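Local atomic coordinates of histidine--tRNA ligase (PDB entry 1QE0), a protein that catalyses the ATP-dependent attachment of L-histidine to its transfer RNA, as a homodimeric class II aminoacyl-tRNA synthetase. Residues 65-70 against 75-80; 39-44 against 85-90; 21-26 against 105-110. All coordinates share one frame; numbering follows the deposited sequence.

Contact 1: 65-70 against 75-80; sequences YTFKDK and ITLRPE
F67 and I75 each turn CG or CG1 between the backbone N and carbonyl carbon (chi1 52° and 61°). This lays the isoleucine against one face of the ring. I75 CG1 sits 3.8 Å from the F67 ring centroid, in a CH-pi contact. L77 comes at the ring edge instead, near its plane, with CD1 3.6 Å from F67 CE2. Its other branch, CD2, packs 3.6 Å from Y65 CB. The backbones form an antiparallel beta hairpin. F67 and I75 are a hydrogen-bonded pair: F67 N to I75 O and I75 N to F67 O are both 3.1 Å. T66 and T76 face each other on the other side of the sheet as a non-hydrogen-bonded pair, and T66 OG1 donates to T76 OG1 at 2.8 Å. I75 O takes F67 N and T76 OG1 from opposite faces of its carbonyl plane. The face carrying Y65, F67 and I75 lies at the dimer interface: the F67 ring stacks on F67 of the second subunit, and Y65 OH bonds to K70 NZ of that subunit. Strand 75-77 is the middle of three, between 65-67 and 43-45. F43 of strand 43-45 packs on I75 and L77, and helix 46-49 covers the threonine side.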
loop_
_atom_site.group_PDB
_atom_site.type_symbol
_atom_site.label_atom_id
_atom_site.label_comp_id
_atom_site.label_asym_id
_atom_site.label_seq_id
_atom_site.Cartn_x
_atom_site.Cartn_y
_atom_site.Cartn_z
ATOM N N TYR A 65 -13.906 2.747 17.464
ATOM C CA TYR A 65 -14.884 1.711 17.209
ATOM C C TYR A 65 -14.519 0.524 18.034
ATOM O O TYR A 65 -13.666 -0.276 17.637
ATOM C CB TYR A 65 -14.868 1.303 15.743
ATOM C CG TYR A 65 -15.368 2.365 14.830
ATOM C CD1 TYR A 65 -14.594 3.491 14.555
ATOM C CD2 TYR A 65 -16.606 2.235 14.212
ATOM C CE1 TYR A 65 -15.042 4.461 13.676
ATOM C CE2 TYR A 65 -17.064 3.200 13.330
ATOM C CZ TYR A 65 -16.277 4.301 13.063
ATOM O OH TYR A 65 -16.715 5.219 12.154
ATOM N N THR A 66 -15.136 0.419 19.198
ATOM C CA THR A 66 -14.875 -0.709 20.070
ATOM C C THR A 66 -16.101 -1.602 20.040
ATOM O O THR A 66 -17.208 -1.133 19.848
ATOM C CB THR A 66 -14.616 -0.272 21.526
ATOM O OG1 THR A 66 -13.620 0.755 21.559
ATOM C CG2 THR A 66 -14.149 -1.473 22.363
ATOM N N PHE A 67 -15.877 -2.902 20.107
ATOM C CA PHE A 67 -16.960 -3.866 20.157
ATOM C C PHE A 67 -16.481 -5.186 20.796
ATOM O O PHE A 67 -15.409 -5.700 20.482
ATOM C CB PHE A 67 -17.666 -4.051 18.804
ATOM C CG PHE A 67 -16.756 -4.341 17.674
ATOM C CD1 PHE A 67 -16.683 -5.612 17.150
ATOM C CD2 PHE A 67 -15.940 -3.357 17.158
ATOM C CE1 PHE A 67 -15.805 -5.920 16.127
ATOM C CE2 PHE A 67 -15.055 -3.648 16.131
ATOM C CZ PHE A 67 -14.987 -4.939 15.617
ATOM N N LYS A 68 -17.220 -5.607 21.826
ATOM C CA LYS A 68 -16.935 -6.806 22.601
ATOM C C LYS A 68 -17.181 -8.028 21.770
ATOM O O LYS A 68 -17.980 -8.893 22.128
ATOM C CB LYS A 68 -17.802 -6.860 23.858
ATOM C CG LYS A 68 -17.062 -6.491 25.110
ATOM C CD LYS A 68 -17.252 -5.035 25.503
ATOM C CE LYS A 68 -18.520 -4.786 26.263
ATOM N NZ LYS A 68 -18.542 -5.763 27.342
ATOM N N ASP A 69 -16.496 -8.093 20.644
ATOM C CA ASP A 69 -16.650 -9.227 19.772
ATOM C C ASP A 69 -15.487 -10.150 20.043
ATOM O O ASP A 69 -15.022 -10.227 21.175
ATOM C CB ASP A 69 -16.738 -8.762 18.324
ATOM C CG ASP A 69 -18.066 -8.062 18.031
ATOM O OD1 ASP A 69 -18.712 -8.400 17.002
ATOM O OD2 ASP A 69 -18.459 -7.179 18.846
ATOM N N LYS A 70 -15.088 -10.934 19.057
ATOM C CA LYS A 70 -13.967 -11.840 19.250
ATOM C C LYS A 70 -14.227 -12.786 20.427
ATOM O O LYS A 70 -13.289 -13.333 21.007
ATOM C CB LYS A 70 -12.714 -11.015 19.530
ATOM C CG LYS A 70 -11.467 -11.608 18.973
ATOM C CD LYS A 70 -11.580 -11.711 17.483
ATOM C CE LYS A 70 -10.264 -12.070 16.906
ATOM N NZ LYS A 70 -10.381 -12.237 15.453
ATOM N N ILE A 75 -12.389 -5.560 21.294
ATOM C CA ILE A 75 -11.430 -5.245 20.238
ATOM C C ILE A 75 -11.712 -3.815 19.766
ATOM O O ILE A 75 -12.771 -3.256 20.059
ATOM C CB ILE A 75 -11.512 -6.216 19.020
ATOM C CG1 ILE A 75 -12.886 -6.143 18.368
ATOM C CG2 ILE A 75 -11.136 -7.631 19.430
ATOM C CD1 ILE A 75 -13.153 -7.262 17.413
ATOM N N THR A 76 -10.785 -3.239 19.012
ATOM C CA THR A 76 -10.991 -1.899 18.552
ATOM C C THR A 76 -10.332 -1.611 17.238
ATOM O O THR A 76 -9.216 -2.050 16.971
ATOM C CB THR A 76 -10.550 -0.934 19.621
ATOM O OG1 THR A 76 -11.578 -0.901 20.613
ATOM C CG2 THR A 76 -10.272 0.455 19.071
ATOM N N LEU A 77 -11.089 -0.986 16.358
ATOM C CA LEU A 77 -10.555 -0.616 15.077
ATOM C C LEU A 77 -9.497 0.426 15.442
ATOM O O LEU A 77 -9.799 1.388 16.149
ATOM C CB LEU A 77 -11.667 -0.026 14.201
ATOM C CG LEU A 77 -12.399 -0.938 13.201
ATOM C CD1 LEU A 77 -12.659 -2.291 13.764
ATOM C CD2 LEU A 77 -13.700 -0.281 12.749
ATOM N N ARG A 78 -8.251 0.164 15.046
ATOM C CA ARG A 78 -7.126 1.046 15.312
ATOM C C ARG A 78 -7.351 2.484 14.823
ATOM O O ARG A 78 -7.916 2.706 13.755
ATOM C CB ARG A 78 -5.874 0.496 14.655
ATOM C CG ARG A 78 -5.981 0.529 13.204
ATOM C CD ARG A 78 -4.780 -0.057 12.572
ATOM N NE ARG A 78 -4.785 0.188 11.141
ATOM C CZ ARG A 78 -4.434 -0.708 10.223
ATOM N NH1 ARG A 78 -4.053 -1.914 10.587
ATOM N NH2 ARG A 78 -4.433 -0.400 8.934
ATOM N N PRO A 79 -7.079 3.463 15.693
ATOM C CA PRO A 79 -7.240 4.857 15.326
ATOM C C PRO A 79 -5.939 5.415 14.745
ATOM O O PRO A 79 -5.948 6.458 14.102
ATOM C CB PRO A 79 -7.609 5.499 16.666
ATOM C CG PRO A 79 -6.860 4.665 17.694
ATOM C CD PRO A 79 -7.130 3.288 17.164
ATOM N N GLU A 80 -4.821 4.719 14.979
ATOM C CA GLU A 80 -3.495 5.131 14.493
ATOM C C GLU A 80 -2.526 3.955 14.533
ATOM O O GLU A 80 -2.692 3.058 15.360
ATOM C CB GLU A 80 -2.953 6.275 15.339
ATOM C CG GLU A 80 -2.898 6.001 16.800
ATOM C CD GLU A 80 -1.654 5.283 17.233
ATOM O OE1 GLU A 80 -0.577 5.905 17.309
ATOM O OE2 GLU A 80 -1.765 4.091 17.548
#

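Contact 2: 39-44 against 85-90; sequences RTPIFE and VVRSYI
Residues 39-44 fit the end of class II motif 1, with P41 at the place of its characteristic proline, and they meet helix 82-91 through a buried salt bridge, E44 to R87. R87 NH1 sits before the two carboxylate oxygens, 2.7 Å from E44 OE2 and 2.9 Å from E44 OE1. Its bond to OE1 uses the syn lone pair and is fairly straight, at 156°. The acid lies at the guanidinium edge, but the two planes are 38° apart, so the match is not flat. R87 CG is anti to the backbone N (chi1 -171°), and the chain then bends twice to bring NH1 to the acid. E44 OE1 also rests 3.3 Å from R87 CD. P41 CD lies at the same guanidinium's edge, 4.2 Å from R87 NH1. NH2 of R87 makes a second salt bridge, to D10 of the second subunit. The guanidinium thus bridges one acid from each subunit, which probably fixes its orientation. Helix 46-49 flanks the pair, with L48 on R87 and F49 on E44. V85, on another side of the helix, packs on L104 and Y106 of strand 102-111, while V86 meets L293 of helix 292-295.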
loop_
_atom_site.group_PDB
_atom_site.type_symbol
_atom_site.label_atom_id
_atom_site.label_comp_id
_atom_site.label_asym_id
_atom_site.label_seq_id
_atom_site.Cartn_x
_atom_site.Cartn_y
_atom_site.Cartn_z
ATOM N N ARG A 39 2.496 -4.749 8.474
ATOM C CA ARG A 39 1.065 -4.616 8.321
ATOM C C ARG A 39 0.426 -5.270 9.513
ATOM O O ARG A 39 0.485 -6.469 9.695
ATOM C CB ARG A 39 0.604 -5.324 7.071
ATOM C CG ARG A 39 1.465 -5.070 5.878
ATOM C CD ARG A 39 0.687 -5.256 4.611
ATOM N NE ARG A 39 1.491 -4.869 3.471
ATOM C CZ ARG A 39 1.203 -5.233 2.239
ATOM N NH1 ARG A 39 0.135 -5.975 2.033
ATOM N NH2 ARG A 39 1.996 -4.904 1.229
ATOM N N THR A 40 -0.159 -4.443 10.346
ATOM C CA THR A 40 -0.815 -4.825 11.581
ATOM C C THR A 40 -2.299 -5.073 11.256
ATOM O O THR A 40 -2.785 -4.649 10.210
ATOM C CB THR A 40 -0.631 -3.593 12.505
ATOM O OG1 THR A 40 0.633 -3.700 13.145
ATOM C CG2 THR A 40 -1.787 -3.353 13.485
ATOM N N PRO A 41 -3.018 -5.820 12.097
ATOM C CA PRO A 41 -4.446 -6.081 11.855
ATOM C C PRO A 41 -5.266 -4.786 11.913
ATOM O O PRO A 41 -4.838 -3.779 12.500
ATOM C CB PRO A 41 -4.819 -7.000 13.011
ATOM C CG PRO A 41 -3.532 -7.725 13.240
ATOM C CD PRO A 41 -2.511 -6.648 13.193
ATOM N N ILE A 42 -6.454 -4.810 11.333
ATOM C CA ILE A 42 -7.291 -3.622 11.347
ATOM C C ILE A 42 -7.742 -3.307 12.765
ATOM O O ILE A 42 -8.034 -2.174 13.090
ATOM C CB ILE A 42 -8.502 -3.782 10.405
ATOM C CG1 ILE A 42 -8.038 -3.679 8.953
ATOM C CG2 ILE A 42 -9.559 -2.727 10.687
ATOM C CD1 ILE A 42 -7.709 -2.269 8.514
ATOM N N PHE A 43 -7.838 -4.321 13.604
ATOM C CA PHE A 43 -8.231 -4.089 14.973
ATOM C C PHE A 43 -7.216 -4.687 15.913
ATOM O O PHE A 43 -6.451 -5.580 15.563
ATOM C CB PHE A 43 -9.660 -4.595 15.285
ATOM C CG PHE A 43 -9.909 -6.035 14.931
ATOM C CD1 PHE A 43 -10.615 -6.362 13.784
ATOM C CD2 PHE A 43 -9.421 -7.060 15.735
ATOM C CE1 PHE A 43 -10.823 -7.695 13.447
ATOM C CE2 PHE A 43 -9.618 -8.384 15.415
ATOM C CZ PHE A 43 -10.315 -8.713 14.277
ATOM N N GLU A 44 -7.192 -4.129 17.106
ATOM C CA GLU A 44 -6.299 -4.550 18.155
ATOM C C GLU A 44 -7.141 -4.678 19.418
ATOM O O GLU A 44 -8.325 -4.297 19.428
ATOM C CB GLU A 44 -5.242 -3.475 18.376
ATOM C CG GLU A 44 -4.276 -3.318 17.256
ATOM C CD GLU A 44 -3.248 -4.416 17.215
ATOM O OE1 GLU A 44 -3.114 -5.212 18.186
ATOM O OE2 GLU A 44 -2.549 -4.460 16.196
ATOM N N VAL A 85 2.414 -0.750 15.939
ATOM C CA VAL A 85 3.782 -1.066 15.560
ATOM C C VAL A 85 4.506 -1.424 16.867
ATOM O O VAL A 85 5.249 -2.389 16.913
ATOM C CB VAL A 85 4.497 0.099 14.825
ATOM C CG1 VAL A 85 5.996 -0.183 14.696
ATOM C CG2 VAL A 85 3.941 0.247 13.436
ATOM N N VAL A 86 4.227 -0.703 17.948
ATOM C CA VAL A 86 4.862 -0.993 19.236
ATOM C C VAL A 86 4.392 -2.340 19.797
ATOM O O VAL A 86 5.188 -3.137 20.304
ATOM C CB VAL A 86 4.629 0.158 20.249
ATOM C CG1 VAL A 86 4.939 -0.271 21.671
ATOM C CG2 VAL A 86 5.478 1.348 19.842
ATOM N N ARG A 87 3.105 -2.625 19.671
ATOM C CA ARG A 87 2.567 -3.887 20.167
ATOM C C ARG A 87 3.204 -5.062 19.404
ATOM O O ARG A 87 3.446 -6.126 19.975
ATOM C CB ARG A 87 1.040 -3.902 20.050
ATOM C CG ARG A 87 0.407 -5.069 20.744
ATOM C CD ARG A 87 -0.304 -5.964 19.763
ATOM N NE ARG A 87 0.605 -6.663 18.861
ATOM C CZ ARG A 87 0.393 -6.784 17.551
ATOM N NH1 ARG A 87 -0.694 -6.252 17.003
ATOM N NH2 ARG A 87 1.244 -7.450 16.785
ATOM N N SER A 88 3.503 -4.863 18.124
ATOM C CA SER A 88 4.137 -5.912 17.339
ATOM C C SER A 88 5.616 -6.039 17.690
ATOM O O SER A 88 6.165 -7.141 17.714
ATOM C CB SER A 88 3.993 -5.633 15.854
ATOM O OG SER A 88 4.560 -6.711 15.127
ATOM N N TYR A 89 6.268 -4.891 17.861
ATOM C CA TYR A 89 7.679 -4.802 18.207
ATOM C C TYR A 89 7.889 -5.548 19.519
ATOM O O TYR A 89 8.818 -6.347 19.659
ATOM C CB TYR A 89 8.076 -3.319 18.331
ATOM C CG TYR A 89 9.439 -3.037 18.900
ATOM C CD1 TYR A 89 10.481 -2.622 18.086
ATOM C CD2 TYR A 89 9.686 -3.161 20.266
ATOM C CE1 TYR A 89 11.724 -2.341 18.603
ATOM C CE2 TYR A 89 10.950 -2.876 20.803
ATOM C CZ TYR A 89 11.953 -2.472 19.959
ATOM O OH TYR A 89 13.206 -2.228 20.461
ATOM N N ILE A 90 7.012 -5.312 20.478
ATOM C CA ILE A 90 7.130 -5.991 21.765
ATOM C C ILE A 90 6.857 -7.502 21.629
ATOM O O ILE A 90 7.726 -8.343 21.916
ATOM C CB ILE A 90 6.192 -5.364 22.824
ATOM C CG1 ILE A 90 6.674 -3.943 23.185
ATOM C CG2 ILE A 90 6.151 -6.243 24.056
ATOM C CD1 ILE A 90 5.615 -3.018 23.774
#

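Contact 3: 21-26 against 105-110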
loop_
_atom_site.group_PDB
_atom_site.type_symbol
_atom_site.label_atom_id
_atom_site.label_comp_id
_atom_site.label_asym_id
_atom_site.label_seq_id
_atom_site.Cartn_x
_atom_site.Cartn_y
_atom_site.Cartn_z
ATOM N N TYR A 21 -0.106 5.268 -7.317
ATOM C CA TYR A 21 1.101 5.980 -7.719
ATOM C C TYR A 21 1.876 6.458 -6.472
ATOM O O TYR A 21 3.103 6.257 -6.350
ATOM C CB TYR A 21 0.724 7.170 -8.590
ATOM C CG TYR A 21 1.911 7.962 -8.998
ATOM C CD1 TYR A 21 2.329 9.049 -8.243
ATOM C CD2 TYR A 21 2.615 7.642 -10.135
ATOM C CE1 TYR A 21 3.401 9.796 -8.608
ATOM C CE2 TYR A 21 3.724 8.404 -10.514
ATOM C CZ TYR A 21 4.094 9.481 -9.740
ATOM O OH TYR A 21 5.134 10.285 -10.103
ATOM N N ILE A 22 1.145 7.120 -5.579
ATOM C CA ILE A 22 1.690 7.623 -4.339
ATOM C C ILE A 22 2.213 6.462 -3.476
ATOM O O ILE A 22 3.372 6.460 -3.073
ATOM C CB ILE A 22 0.622 8.425 -3.610
ATOM C CG1 ILE A 22 0.457 9.758 -4.322
ATOM C CG2 ILE A 22 0.988 8.613 -2.149
ATOM C CD1 ILE A 22 -0.739 10.550 -3.873
ATOM N N GLU A 23 1.365 5.476 -3.225
ATOM C CA GLU A 23 1.759 4.325 -2.436
ATOM C C GLU A 23 3.015 3.680 -2.974
ATOM O O GLU A 23 3.915 3.372 -2.196
ATOM C CB GLU A 23 0.653 3.277 -2.387
ATOM C CG GLU A 23 -0.579 3.793 -1.731
ATOM C CD GLU A 23 -1.782 2.887 -1.895
ATOM O OE1 GLU A 23 -1.789 1.994 -2.784
ATOM O OE2 GLU A 23 -2.737 3.083 -1.107
ATOM N N ASN A 24 3.105 3.500 -4.289
ATOM C CA ASN A 24 4.285 2.864 -4.874
ATOM C C ASN A 24 5.525 3.718 -4.725
ATOM O O ASN A 24 6.610 3.218 -4.429
ATOM C CB ASN A 24 4.080 2.480 -6.340
ATOM C CG ASN A 24 5.332 1.809 -6.960
ATOM O OD1 ASN A 24 5.997 2.379 -7.830
ATOM N ND2 ASN A 24 5.632 0.584 -6.527
ATOM N N GLN A 25 5.365 5.018 -4.889
ATOM C CA GLN A 25 6.492 5.930 -4.748
ATOM C C GLN A 25 7.057 5.939 -3.314
ATOM O O GLN A 25 8.270 6.104 -3.120
ATOM C CB GLN A 25 6.078 7.329 -5.181
ATOM C CG GLN A 25 7.123 8.343 -4.929
ATOM C CD GLN A 25 7.095 9.426 -5.945
ATOM O OE1 GLN A 25 6.821 9.185 -7.109
ATOM N NE2 GLN A 25 7.429 10.629 -5.528
ATOM N N LEU A 26 6.181 5.799 -2.314
ATOM C CA LEU A 26 6.600 5.773 -0.907
ATOM C C LEU A 26 7.340 4.460 -0.584
ATOM O O LEU A 26 8.332 4.445 0.152
ATOM C CB LEU A 26 5.399 5.971 0.015
ATOM C CG LEU A 26 4.842 7.403 0.103
ATOM C CD1 LEU A 26 3.468 7.488 0.837
ATOM C CD2 LEU A 26 5.888 8.261 0.772
ATOM N N TYR A 105 7.931 0.947 8.572
ATOM C CA TYR A 105 6.931 1.867 8.042
ATOM C C TYR A 105 5.634 1.145 7.769
ATOM O O TYR A 105 5.603 -0.090 7.669
ATOM C CB TYR A 105 7.408 2.578 6.771
ATOM C CG TYR A 105 7.242 1.847 5.454
ATOM C CD1 TYR A 105 6.076 1.939 4.706
ATOM C CD2 TYR A 105 8.287 1.124 4.927
ATOM C CE1 TYR A 105 5.975 1.333 3.472
ATOM C CE2 TYR A 105 8.195 0.504 3.698
ATOM C CZ TYR A 105 7.055 0.610 2.976
ATOM O OH TYR A 105 7.036 -0.017 1.748
ATOM N N TYR A 106 4.546 1.905 7.695
ATOM C CA TYR A 106 3.241 1.315 7.439
ATOM C C TYR A 106 2.440 2.234 6.569
ATOM O O TYR A 106 2.865 3.343 6.289
ATOM C CB TYR A 106 2.516 1.028 8.743
ATOM C CG TYR A 106 2.280 2.223 9.595
ATOM C CD1 TYR A 106 3.056 2.453 10.728
ATOM C CD2 TYR A 106 1.298 3.146 9.263
ATOM C CE1 TYR A 106 2.860 3.585 11.506
ATOM C CE2 TYR A 106 1.091 4.286 10.034
ATOM C CZ TYR A 106 1.874 4.504 11.146
ATOM O OH TYR A 106 1.682 5.652 11.871
ATOM N N ASN A 107 1.287 1.765 6.127
ATOM C CA ASN A 107 0.405 2.551 5.267
ATOM C C ASN A 107 -0.931 1.795 5.175
ATOM O O ASN A 107 -0.974 0.699 4.620
ATOM C CB ASN A 107 1.042 2.663 3.872
ATOM C CG ASN A 107 0.256 3.567 2.919
ATOM O OD1 ASN A 107 -0.916 3.866 3.115
ATOM N ND2 ASN A 107 0.916 3.995 1.873
ATOM N N GLY A 108 -1.997 2.335 5.758
ATOM C CA GLY A 108 -3.275 1.658 5.680
ATOM C C GLY A 108 -4.357 2.489 6.313
ATOM O O GLY A 108 -4.091 3.571 6.817
ATOM N N PRO A 109 -5.605 2.043 6.274
ATOM C CA PRO A 109 -6.707 2.795 6.871
ATOM C C PRO A 109 -6.725 2.775 8.380
ATOM O O PRO A 109 -6.540 1.715 8.993
ATOM C CB PRO A 109 -7.934 2.075 6.327
ATOM C CG PRO A 109 -7.445 0.687 6.163
ATOM C CD PRO A 109 -6.126 0.925 5.484
ATOM N N MET A 110 -7.078 3.923 8.953
ATOM C CA MET A 110 -7.181 4.124 10.392
ATOM C C MET A 110 -8.658 4.456 10.635
ATOM O O MET A 110 -9.339 4.890 9.698
ATOM C CB MET A 110 -6.295 5.294 10.824
ATOM C CG MET A 110 -4.850 5.089 10.527
ATOM S SD MET A 110 -4.213 3.656 11.379
ATOM C CE MET A 110 -2.921 3.135 10.272
#
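E23 and N107 mark the closest backbone approach of the two segments, with CA atoms 8.0 Å apart. Residues 21-26 are regular helix, within helix 13-33. Residues 105-110 are extended strand, within strand 102-111. In class II terms the helix probably corresponds to the long helix of motif 1, and the strand is consistent with the first strand of motif 2. The contact thus lays a helix, probably that of motif 1, over one face of the sheet at strand 102-111, in the catalytic domain. The gap is wide and is spanned by side chains alone, with no hydrogen bond between the segments. N107 does most of the reaching. Its CG is anti to the backbone N (chi1 -175°), which carries the amide straight out from the strand to the helix. There N107 ND2 makes loose van der Waals contact with the CG methylene of E23 and the CD1 methyl of L26, three residues apart on the helix. L26 starts toward the strand, and its CD1 comes to 4.4 Å from N107 ND2. The side chains of E23 and N107 cross at about a right angle, and the carboxylate and amide planes are 86° apart. The acid of E23 has its partner across the dimer: E23 OE2 forms a salt bridge with R39 NH1 of the second subunit. Y105, on the same side of the strand as N107, also heads for the helix, and its OH bonds to OD1 of D27, just past the helical segment. L26 is further packed on I310 of helix 310-319, and N107 on F127 of strand 123-132. The contact is small, burying 130 Å² in all, and only partly enclosed. Its nearest touch is N107 ND2 against E23 CG, at 3.9 Å.

Overall arrangement
The chain enters contact 3 first, on helix 13-33, and then passes into 39-44, the first half of contact 2. It next makes the 65-70/75-80 hairpin of contact 1, a short loop closed at once. Helix 82-91 follows and closes contact 2, and strand 102-111 closes contact 3. The three loops nest, 1 within 2 within 3, and none cross. Contacts 1 and 2 share the small antiparallel sheet, where T76 N probably bonds to E44 O. R78 NH2 probably bonds to P109 O, linking contact 1 to the strand of contact 3. I42 CD1 packs on P109 CG, joining contacts 2 and 3. All three touch the second subunit.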